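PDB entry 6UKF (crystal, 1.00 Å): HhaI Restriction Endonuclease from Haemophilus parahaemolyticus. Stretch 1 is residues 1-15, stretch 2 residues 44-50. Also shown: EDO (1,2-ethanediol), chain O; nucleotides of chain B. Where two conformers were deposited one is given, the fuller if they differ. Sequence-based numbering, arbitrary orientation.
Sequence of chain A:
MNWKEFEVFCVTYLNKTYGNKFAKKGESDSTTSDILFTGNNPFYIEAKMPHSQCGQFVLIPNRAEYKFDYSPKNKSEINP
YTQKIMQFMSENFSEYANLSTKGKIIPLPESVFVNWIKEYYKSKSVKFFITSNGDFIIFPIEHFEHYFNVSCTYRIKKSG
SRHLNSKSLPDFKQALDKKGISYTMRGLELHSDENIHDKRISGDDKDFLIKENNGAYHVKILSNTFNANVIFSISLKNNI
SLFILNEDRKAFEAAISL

Stretch 1 (1-15) MNWKEFEVFCVTYLN
Stretch 2 (44-50) YIEAKMP

A helix begins at W3 and runs past N15, its N-to-C direction 135° from that of the strand containing residues 44-47, with the axes 9.3 Å apart at closest approach. Register is set by two CA-CA pairs, E7 to A47 at 6.1 Å and W3 to M49 at 6.9 Å. No hydrogen bond crosses the interface; packing does the work, and 400 Å² is buried, both sides summed.

M49 covers most. With phi/psi -71/164 and an m, t, p side chain (chi3 75°), it starts sideways and brings its end back to the helix start: SD lies 3.6 Å from W3 CA, and CE 3.7 Å from M1 O. Its CG sits over the face of the F6 ring, 3.6 Å from F6 CD2, a CH-pi contact.

F6, chi1 t and chi2 80°, points toward the strand side, and its CE2 reaches K48 O at 3.3 Å. A47 points its CB toward the helix where the CA atoms come nearest, and that CB lies 4.1 Å from both E7 CG and C10 SG. One strand repeat back, I45 CD1 meets L14 CD1 at 4.1 Å.

I45 and A47 start toward the helix at CA-to-CB, E46 and K48 away; K48 NZ donates to DA10 OP2 at 2.8 Å. Backbone N atoms also hold the DNA: M49 N to DA10 OP1 is 3.1 Å, and W3 N to DA11 OP1 3.0 Å. N2 OD1 caps the helix, accepting from E5 N at 2.8 Å.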

ATOM      1  N   MET A   1       6.384  -7.493 -15.099  1.00 21.55           N
ATOM      2  CA  MET A   1       5.299  -6.474 -15.186  1.00 19.28           C
ATOM      3  C   MET A   1       5.266  -5.684 -13.884  1.00 16.72           C
ATOM      4  O   MET A   1       5.835  -6.118 -12.882  1.00 19.19           O
ATOM      5  CB  MET A   1       3.948  -7.150 -15.434  1.00 20.90           C
ATOM      6  CG  MET A   1       3.421  -7.961 -14.257  1.00 20.19           C
ATOM      7  SD  MET A   1       1.977  -8.966 -14.666  1.00 24.15           S
ATOM      8  CE  MET A   1       2.764 -10.515 -15.112  1.00 25.54           C
ATOM      9  N   ASN A   2       4.605  -4.528 -13.895  1.00 15.09           N
ATOM     10  CA  ASN A   2       4.469  -3.730 -12.688  1.00 13.63           C
ATOM     11  C   ASN A   2       3.223  -4.172 -11.921  1.00 12.06           C
ATOM     12  O   ASN A   2       2.453  -5.024 -12.370  1.00 11.80           O
ATOM     13  CB  ASN A   2       4.478  -2.232 -13.006  1.00 14.67           C
ATOM     14  CG  ASN A   2       3.267  -1.787 -13.808  1.00 16.69           C
ATOM     15  OD1 ASN A   2       2.187  -2.361 -13.702  1.00 16.76           O
ATOM     16  ND2 ASN A   2       3.448  -0.748 -14.615  1.00 21.44           N
ATOM     17  N   TRP A   3       3.016  -3.585 -10.743  1.00 11.00           N
ATOM     18  CA  TRP A   3       1.956  -4.082  -9.874  1.00 10.75           C
ATOM     19  C   TRP A   3       0.571  -3.781 -10.432  1.00 10.38           C
ATOM     20  O   TRP A   3      -0.370  -4.540 -10.180  1.00 10.97           O
ATOM     21  CB  TRP A   3       2.121  -3.541  -8.454  1.00 10.15           C
ATOM     22  CG  TRP A   3       1.900  -2.074  -8.290  1.00 10.94           C
ATOM     23  CD1 TRP A   3       2.854  -1.103  -8.237  1.00 12.41           C
ATOM     24  CD2 TRP A   3       0.641  -1.412  -8.125  1.00 11.20           C
ATOM     25  NE1 TRP A   3       2.268   0.126  -8.052  1.00 14.07           N
ATOM     26  CE2 TRP A   3       0.910  -0.037  -7.979  1.00 13.16           C
ATOM     27  CE3 TRP A   3      -0.686  -1.849  -8.084  1.00 12.49           C
ATOM     28  CZ2 TRP A   3      -0.101   0.905  -7.802  1.00 15.75           C
ATOM     29  CZ3 TRP A   3      -1.687  -0.912  -7.905  1.00 15.90           C
ATOM     30  CH2 TRP A   3      -1.390   0.447  -7.769  1.00 17.25           C
ATOM     31  N   LYS A   4       0.418  -2.692 -11.188  1.00 11.08           N
ATOM     32  CA  LYS A   4      -0.880  -2.413 -11.797  1.00 12.25           C
ATOM     33  C   LYS A   4      -1.216  -3.458 -12.852  1.00 11.40           C
ATOM     34  O   LYS A   4      -2.339  -3.972 -12.900  1.00 13.38           O
ATOM     35  CB  LYS A   4      -0.894  -1.007 -12.396  1.00 14.61           C
ATOM     36  CG  LYS A   4      -0.720   0.098 -11.370  1.00 17.79           C
ATOM     37  CD  LYS A   4      -0.805   1.469 -12.007  1.00 22.42           C
ATOM     38  CE  LYS A   4      -0.534   2.557 -10.984  1.00 27.01           C
ATOM     39  N   GLU A   5      -0.245  -3.790 -13.705  1.00 12.07           N
ATOM     40  CA  GLU A   5      -0.442  -4.850 -14.687  1.00 12.03           C
ATOM     41  C   GLU A   5      -0.694  -6.185 -14.000  1.00 11.41           C
ATOM     42  O   GLU A   5      -1.492  -7.000 -14.480  1.00 12.16           O
ATOM     43  CB  GLU A   5       0.790  -4.933 -15.589  1.00 13.99           C
ATOM     44  CG  GLU A   5       1.030  -3.669 -16.397  1.00 15.67           C
ATOM     45  CD  GLU A   5       2.487  -3.462 -16.782  1.00 18.55           C
ATOM     46  OE1 GLU A   5       3.299  -4.265 -16.468  1.00 18.31           O
ATOM     47  OE2 GLU A   5       2.798  -2.359 -17.451  1.00 22.18           O
ATOM     48  N   PHE A   6      -0.024  -6.423 -12.871  1.00 11.15           N
ATOM     49  CA  PHE A   6      -0.214  -7.670 -12.140  1.00 11.41           C
ATOM     50  C   PHE A   6      -1.642  -7.800 -11.626  1.00 11.10           C
ATOM     51  O   PHE A   6      -2.238  -8.881 -11.690  1.00 11.42           O
ATOM     52  CB  PHE A   6       0.769  -7.739 -10.974  1.00 11.22           C
ATOM     53  CG  PHE A   6       0.712  -9.029 -10.217  1.00 11.75           C
ATOM     54  CD1 PHE A   6       1.357 -10.152 -10.702  1.00 15.55           C
ATOM     55  CD2 PHE A   6       0.012  -9.126  -9.026  1.00 12.33           C
ATOM     56  CE1 PHE A   6       1.306 -11.347 -10.014  1.00 18.64           C
ATOM     57  CE2 PHE A   6      -0.041 -10.320  -8.332  1.00 13.72           C
ATOM     58  CZ  PHE A   6       0.607 -11.432  -8.827  1.00 17.66           C
ATOM     59  N   GLU A   7      -2.206  -6.713 -11.102  1.00 10.97           N
ATOM     60  CA  GLU A   7      -3.571  -6.778 -10.589  1.00 11.74           C
ATOM     61  C   GLU A   7      -4.570  -7.048 -11.708  1.00 11.12           C
ATOM     62  O   GLU A   7      -5.523  -7.814 -11.525  1.00 12.07           O
ATOM     63  CB  GLU A   7      -3.900  -5.500  -9.818  1.00 13.83           C
ATOM     64  CG  GLU A   7      -3.085  -5.377  -8.532  1.00 15.85           C
ATOM     65  CD  GLU A   7      -3.476  -4.193  -7.667  1.00 20.39           C
ATOM     66  OE1 GLU A   7      -4.228  -3.385  -8.105  1.00 24.45           O
ATOM     67  OE2 GLU A   7      -2.939  -4.108  -6.449  1.00 21.97           O
ATOM     68  N   VAL A   8      -4.358  -6.450 -12.883  1.00 11.51           N
ATOM     69  CA  VAL A   8      -5.216  -6.745 -14.030  1.00 11.85           C
ATOM     70  C   VAL A   8      -5.062  -8.206 -14.443  1.00 11.47           C
ATOM     71  O   VAL A   8      -6.043  -8.887 -14.767  1.00 11.73           O
ATOM     72  CB  VAL A   8      -4.892  -5.781 -15.188  1.00 13.58           C
ATOM     73  CG1 VAL A   8      -5.646  -6.176 -16.447  1.00 15.72           C
ATOM     74  CG2 VAL A   8      -5.218  -4.343 -14.796  1.00 15.20           C
ATOM     75  N   PHE A   9      -3.820  -8.696 -14.456  1.00 10.77           N
ATOM     76  CA  PHE A   9      -3.529 -10.102 -14.738  1.00 11.24           C
ATOM     77  C   PHE A   9      -4.319 -11.021 -13.811  1.00 10.32           C
ATOM     78  O   PHE A   9      -4.914 -12.011 -14.256  1.00 12.08           O
ATOM     79  CB  PHE A   9      -2.011 -10.267 -14.566  1.00 13.42           C
ATOM     80  CG  PHE A   9      -1.469 -11.638 -14.858  1.00 14.58           C
ATOM     81  CD1 PHE A   9      -1.718 -12.283 -16.059  1.00 18.08           C
ATOM     82  CD2 PHE A   9      -0.631 -12.249 -13.939  1.00 18.35           C
ATOM     83  CE1 PHE A   9      -1.173 -13.537 -16.310  1.00 20.61           C
ATOM     84  CE2 PHE A   9      -0.086 -13.489 -14.187  1.00 20.69           C
ATOM     85  CZ  PHE A   9      -0.357 -14.134 -15.371  1.00 21.91           C
ATOM     86  N   CYS A  10      -4.365 -10.688 -12.521  1.00 10.92           N
ATOM     87  CA  CYS A  10      -5.087 -11.515 -11.558  1.00 10.31           C
ATOM     88  C   CYS A  10      -6.594 -11.456 -11.788  1.00 10.14           C
ATOM     89  O   CYS A  10      -7.277 -12.486 -11.749  1.00 10.72           O
ATOM     90  CB  CYS A  10      -4.759 -11.060 -10.135  1.00 11.23           C
ATOM     91  SG  CYS A  10      -3.091 -11.460  -9.581  1.00 11.50           S
ATOM     92  N   VAL A  11      -7.136 -10.254 -12.002  1.00 10.57           N
ATOM     93  CA  VAL A  11      -8.580 -10.116 -12.194  1.00 11.39           C
ATOM     94  C   VAL A  11      -9.016 -10.837 -13.461  1.00 11.58           C
ATOM     95  O   VAL A  11     -10.051 -11.515 -13.487  1.00 11.65           O
ATOM     96  CB  VAL A  11      -8.983  -8.629 -12.218  1.00 16.66           C
ATOM     97  CG1 VAL A  11     -10.468  -8.473 -12.555  1.00 20.77           C
ATOM     98  CG2 VAL A  11      -8.673  -7.968 -10.892  1.00 18.35           C
ATOM     99  N   THR A  12      -8.236 -10.696 -14.533  1.00 12.14           N
ATOM    100  CA  THR A  12      -8.563 -11.373 -15.782  1.00 12.07           C
ATOM    101  C   THR A  12      -8.592 -12.882 -15.591  1.00 11.67           C
ATOM    102  O   THR A  12      -9.488 -13.567 -16.099  1.00 12.23           O
ATOM    103  CB  THR A  12      -7.539 -10.985 -16.849  1.00 15.29           C
ATOM    104  OG1 THR A  12      -7.578  -9.567 -17.056  1.00 17.68           O
ATOM    105  CG2 THR A  12      -7.824 -11.704 -18.162  1.00 17.19           C
ATOM    106  N   TYR A  13      -7.620 -13.419 -14.853  1.00 11.30           N
ATOM    107  CA  TYR A  13      -7.596 -14.851 -14.585  1.00 11.21           C
ATOM    108  C   TYR A  13      -8.835 -15.285 -13.814  1.00 10.45           C
ATOM    109  O   TYR A  13      -9.466 -16.296 -14.143  1.00 10.81           O
ATOM    110  CB  TYR A  13      -6.337 -15.215 -13.800  1.00 11.63           C
ATOM    111  CG  TYR A  13      -6.354 -16.633 -13.284  1.00 12.04           C
ATOM    112  CD1 TYR A  13      -6.074 -17.697 -14.128  1.00 13.08           C
ATOM    113  CD2 TYR A  13      -6.662 -16.911 -11.959  1.00 11.57           C
ATOM    114  CE1 TYR A  13      -6.095 -19.000 -13.667  1.00 13.66           C
ATOM    115  CE2 TYR A  13      -6.687 -18.208 -11.488  1.00 13.55           C
ATOM    116  CZ  TYR A  13      -6.401 -19.251 -12.346  1.00 14.35           C
ATOM    117  OH  TYR A  13      -6.422 -20.549 -11.885  1.00 18.20           O
ATOM    118  N   LEU A  14      -9.191 -14.539 -12.768  1.00  9.95           N
ATOM    119  CA  LEU A  14     -10.344 -14.913 -11.957  1.00  9.56           C
ATOM    120  C   LEU A  14     -11.615 -14.943 -12.794  1.00  9.24           C
ATOM    121  O   LEU A  14     -12.402 -15.892 -12.716  1.00  9.89           O
ATOM    122  CB  LEU A  14     -10.495 -13.946 -10.785  1.00  9.26           C
ATOM    123  CG  LEU A  14      -9.450 -14.107  -9.684  1.00  9.73           C
ATOM    124  CD1 LEU A  14      -9.480 -12.908  -8.751  1.00 11.77           C
ATOM    125  CD2 LEU A  14      -9.681 -15.397  -8.916  1.00 12.09           C
ATOM    126  N   ASN A  15     -11.831 -13.908 -13.604  1.00  9.81           N
ATOM    127  CA  ASN A  15     -13.061 -13.834 -14.383  1.00 10.01           C
ATOM    128  C   ASN A  15     -13.127 -14.932 -15.437  1.00 10.37           C
ATOM    129  O   ASN A  15     -14.196 -15.511 -15.666  1.00 12.60           O
ATOM    130  CB  ASN A  15     -13.193 -12.444 -15.006  1.00 11.37           C
ATOM    131  CG  ASN A  15     -13.689 -11.410 -14.011  1.00 10.82           C
ATOM    132  OD1 ASN A  15     -14.635 -11.655 -13.262  1.00 12.07           O
ATOM    133  ND2 ASN A  15     -13.047 -10.250 -13.992  1.00 14.21           N
ATOM    134  N   TYR A  44     -13.708  -9.350  -0.467  1.00  8.90           N
ATOM    135  CA  TYR A  44     -12.606  -8.782  -1.220  1.00  9.35           C
ATOM    136  C   TYR A  44     -11.458  -9.780  -1.311  1.00  9.14           C
ATOM    137  O   TYR A  44     -11.270 -10.636  -0.439  1.00  8.88           O
ATOM    138  CB  TYR A  44     -12.125  -7.474  -0.590  1.00 10.07           C
ATOM    139  CG  TYR A  44     -13.114  -6.339  -0.737  1.00 11.20           C
ATOM    140  CD1 TYR A  44     -13.105  -5.520  -1.859  1.00 12.22           C
ATOM    141  CD2 TYR A  44     -14.064  -6.091   0.244  1.00 14.00           C
ATOM    142  CE1 TYR A  44     -14.010  -4.484  -1.995  1.00 13.49           C
ATOM    143  CE2 TYR A  44     -14.971  -5.059   0.117  1.00 16.41           C
ATOM    144  CZ  TYR A  44     -14.941  -4.259  -1.004  1.00 15.14           C
ATOM    145  OH  TYR A  44     -15.843  -3.229  -1.135  1.00 18.53           O
ATOM    146  N   ILE A  45     -10.707  -9.667  -2.402  1.00 10.50           N
ATOM    147  CA  ILE A  45      -9.531 -10.482  -2.675  1.00 10.77           C
ATOM    148  C   ILE A  45      -8.362  -9.524  -2.844  1.00 10.46           C
ATOM    149  O   ILE A  45      -8.451  -8.561  -3.613  1.00 14.02           O
ATOM    150  CB  ILE A  45      -9.721 -11.324  -3.951  1.00 12.12           C
ATOM    151  CG1 ILE A  45     -10.930 -12.253  -3.808  1.00 11.50           C
ATOM    152  CG2 ILE A  45      -8.459 -12.133  -4.263  1.00 14.87           C
ATOM    153  CD1 ILE A  45     -11.443 -12.786  -5.127  1.00 13.26           C
ATOM    154  N   GLU A  46      -7.282  -9.775  -2.121  1.00  8.90           N
ATOM    155  CA  GLU A  46      -6.085  -8.948  -2.194  0.62  9.47           C
ATOM    156  C   GLU A  46      -5.093  -9.602  -3.145  1.00  8.83           C
ATOM    157  O   GLU A  46      -4.679 -10.745  -2.928  1.00  9.94           O
ATOM    158  CB  GLU A  46      -5.451  -8.775  -0.815  0.62 12.63           C
ATOM    159  CG  GLU A  46      -5.675  -7.400  -0.209  0.62 14.28           C
ATOM    160  CD  GLU A  46      -5.144  -6.287  -1.095  0.62 18.53           C
ATOM    161  OE1 GLU A  46      -4.009  -6.417  -1.596  0.62 21.45           O
ATOM    162  OE2 GLU A  46      -5.869  -5.292  -1.308  0.62 23.49           O
ATOM    163  N   ALA A  47      -4.712  -8.878  -4.193  1.00  9.28           N
ATOM    164  CA  ALA A  47      -3.656  -9.327  -5.087  1.00  9.29           C
ATOM    165  C   ALA A  47      -2.327  -8.823  -4.537  1.00 10.66           C
ATOM    166  O   ALA A  47      -2.206  -7.653  -4.157  1.00 12.88           O
ATOM    167  CB  ALA A  47      -3.886  -8.808  -6.505  1.00 11.25           C
ATOM    168  N   LYS A  48      -1.341  -9.712  -4.470  1.00  8.64           N
ATOM    169  CA  LYS A  48      -0.015  -9.353  -3.990  1.00 10.03           C
ATOM    170  C   LYS A  48       1.024  -9.948  -4.921  1.00  8.72           C
ATOM    171  O   LYS A  48       0.963 -11.137  -5.247  1.00  9.50           O
ATOM    172  CB  LYS A  48       0.228  -9.885  -2.573  1.00 10.46           C
ATOM    173  CG  LYS A  48      -0.525  -9.135  -1.493  1.00 10.36           C
ATOM    174  CD  LYS A  48       0.069  -7.754  -1.273  1.00 10.67           C
ATOM    175  CE  LYS A  48      -0.904  -6.835  -0.575  1.00 10.30           C
ATOM    176  NZ  LYS A  48      -0.411  -5.428  -0.543  1.00  9.14           N
ATOM    177  N   MET A  49       1.982  -9.125  -5.334  1.00  9.16           N
ATOM    178  CA  MET A  49       3.132  -9.644  -6.045  1.00  9.00           C
ATOM    179  C   MET A  49       4.015 -10.425  -5.076  1.00  9.11           C
ATOM    180  O   MET A  49       3.869 -10.312  -3.856  1.00  8.94           O
ATOM    181  CB  MET A  49       3.917  -8.504  -6.684  1.00  9.62           C
ATOM    182  CG  MET A  49       3.110  -7.724  -7.705  1.00 10.01           C
ATOM    183  SD  MET A  49       4.113  -6.694  -8.790  1.00 11.47           S
ATOM    184  CE  MET A  49       4.815  -7.939  -9.871  1.00 14.18           C
ATOM    185  N   PRO A  50       4.929 -11.241  -5.599  1.00  9.49           N
ATOM    186  CA  PRO A  50       5.781 -12.042  -4.706  1.00 10.08           C
ATOM    187  C   PRO A  50       6.532 -11.233  -3.662  1.00  9.51           C
ATOM    188  O   PRO A  50       6.755 -11.740  -2.558  1.00 10.75           O
ATOM    189  CB  PRO A  50       6.724 -12.760  -5.680  1.00 11.23           C
ATOM    190  CG  PRO A  50       5.913 -12.899  -6.925  1.00 12.11           C
ATOM    191  CD  PRO A  50       5.071 -11.650  -7.009  1.00 10.74           C
TER
HETATM  192  C1  EDO O 712      -6.241  -3.817   1.309  1.00 47.88           C
HETATM  193  O1  EDO O 712      -6.354  -2.909   0.209  1.00 47.93           O
HETATM  194  C2  EDO O 712      -7.296  -3.513   2.362  1.00 47.44           C
HETATM  195  O2  EDO O 712      -7.147  -2.161   2.804  1.00 48.07           O
ATOM    196  P    DC B   9      -2.565  -2.712  -1.667  1.00  9.82           P
ATOM    197  OP1  DC B   9      -3.426  -3.636  -2.431  1.00 12.17           O
ATOM    198  OP2  DC B   9      -2.084  -3.076  -0.317  1.00  9.95           O
ATOM    199  O5'  DC B   9      -1.280  -2.367  -2.540  1.00  9.18           O
ATOM    200  C5'  DC B   9      -1.415  -2.219  -3.932  1.00  9.99           C
ATOM    201  C4'  DC B   9      -0.162  -1.661  -4.542  1.00  9.16           C
ATOM    202  O4'  DC B   9       0.106  -0.325  -4.031  1.00  9.34           O
ATOM    203  C3'  DC B   9       1.118  -2.421  -4.230  1.00  9.05           C
ATOM    204  O3'  DC B   9       1.226  -3.616  -4.963  1.00  9.42           O
ATOM    205  C2'  DC B   9       2.164  -1.367  -4.613  1.00  9.07           C
ATOM    206  C1'  DC B   9       1.501  -0.076  -4.095  1.00  9.13           C
ATOM    207  N1   DC B   9       2.008   0.312  -2.754  1.00  8.48           N
ATOM    208  C2   DC B   9       3.128   1.132  -2.676  1.00  8.69           C
ATOM    209  O2   DC B   9       3.642   1.540  -3.725  1.00  9.37           O
ATOM    210  N3   DC B   9       3.614   1.470  -1.458  1.00  8.51           N
ATOM    211  C4   DC B   9       3.031   1.005  -0.353  1.00  8.30           C
ATOM    212  N4   DC B   9       3.550   1.370   0.825  1.00  8.49           N
ATOM    213  C5   DC B   9       1.889   0.148  -0.412  1.00  8.32           C
ATOM    214  C6   DC B   9       1.420  -0.178  -1.623  1.00  8.78           C
ATOM    215  P    DA B  10       1.675  -4.965  -4.205  1.00  8.80           P
ATOM    216  OP1  DA B  10       1.441  -6.085  -5.140  1.00  9.77           O
ATOM    217  OP2  DA B  10       1.056  -4.976  -2.862  1.00  9.59           O
ATOM    218  O5'  DA B  10       3.242  -4.771  -3.938  1.00  9.28           O
ATOM    219  C5'  DA B  10       4.183  -5.042  -4.960  1.00  9.74           C
ATOM    220  C4'  DA B  10       4.703  -3.754  -5.549  1.00  9.92           C
ATOM    221  O4'  DA B  10       5.312  -2.941  -4.507  1.00 10.63           O
ATOM    222  C3'  DA B  10       5.778  -3.923  -6.618  1.00 10.65           C
ATOM    223  O3'  DA B  10       5.570  -2.944  -7.620  1.00 11.63           O
ATOM    224  C2'  DA B  10       7.079  -3.745  -5.842  1.00 11.73           C
ATOM    225  C1'  DA B  10       6.686  -2.715  -4.797  1.00 10.84           C
ATOM    226  N9   DA B  10       7.416  -2.799  -3.541  1.00 10.58           N
ATOM    227  C8   DA B  10       7.658  -3.919  -2.797  1.00 11.17           C
ATOM    228  N7   DA B  10       8.321  -3.686  -1.691  1.00 12.06           N
ATOM    229  C5   DA B  10       8.513  -2.315  -1.701  1.00 11.52           C
ATOM    230  C6   DA B  10       9.151  -1.442  -0.803  1.00 12.49           C
ATOM    231  N6   DA B  10       9.735  -1.853   0.324  1.00 13.37           N
ATOM    232  N1   DA B  10       9.170  -0.128  -1.113  1.00 12.80           N
ATOM    233  C2   DA B  10       8.583   0.277  -2.245  1.00 12.52           C
ATOM    234  N3   DA B  10       7.952  -0.450  -3.165  1.00 11.09           N
ATOM    235  C4   DA B  10       7.954  -1.752  -2.830  1.00 10.41           C
ATOM    236  P    DA B  11       6.548  -2.815  -8.883  1.00 12.19           P
ATOM    237  OP1  DA B  11       5.685  -2.489 -10.038  1.00 14.54           O
ATOM    238  OP2  DA B  11       7.456  -3.983  -8.951  1.00 13.07           O
ATOM    239  O5'  DA B  11       7.422  -1.523  -8.529  1.00 12.71           O
ATOM    240  C5'  DA B  11       6.759  -0.290  -8.277  1.00 13.60           C
ATOM    241  C4'  DA B  11       7.726   0.875  -8.223  1.00 14.29           C
ATOM    242  O4'  DA B  11       8.487   0.838  -6.981  1.00 14.49           O
ATOM    243  C3'  DA B  11       8.776   0.920  -9.325  1.00 15.21           C
ATOM    244  O3'  DA B  11       9.070   2.279  -9.616  1.00 18.63           O
ATOM    245  C2'  DA B  11       9.947   0.150  -8.711  1.00 14.46           C
ATOM    246  C1'  DA B  11       9.863   0.554  -7.247  1.00 13.36           C
ATOM    247  N9   DA B  11      10.276  -0.455  -6.278  1.00 13.55           N
ATOM    248  C8   DA B  11       9.994  -1.794  -6.300  1.00 14.18           C
ATOM    249  N7   DA B  11      10.463  -2.450  -5.263  1.00 13.38           N
ATOM    250  C5   DA B  11      11.074  -1.468  -4.497  1.00 12.54           C
ATOM    251  C6   DA B  11      11.759  -1.510  -3.266  1.00 13.04           C
ATOM    252  N6   DA B  11      11.952  -2.634  -2.569  1.00 14.25           N
ATOM    253  N1   DA B  11      12.248  -0.348  -2.782  1.00 14.01           N
ATOM    254  C2   DA B  11      12.054   0.776  -3.482  1.00 15.07           C
ATOM    255  N3   DA B  11      11.426   0.940  -4.644  1.00 14.14           N
ATOM    256  C4   DA B  11      10.956  -0.233  -5.103  1.00 13.19           C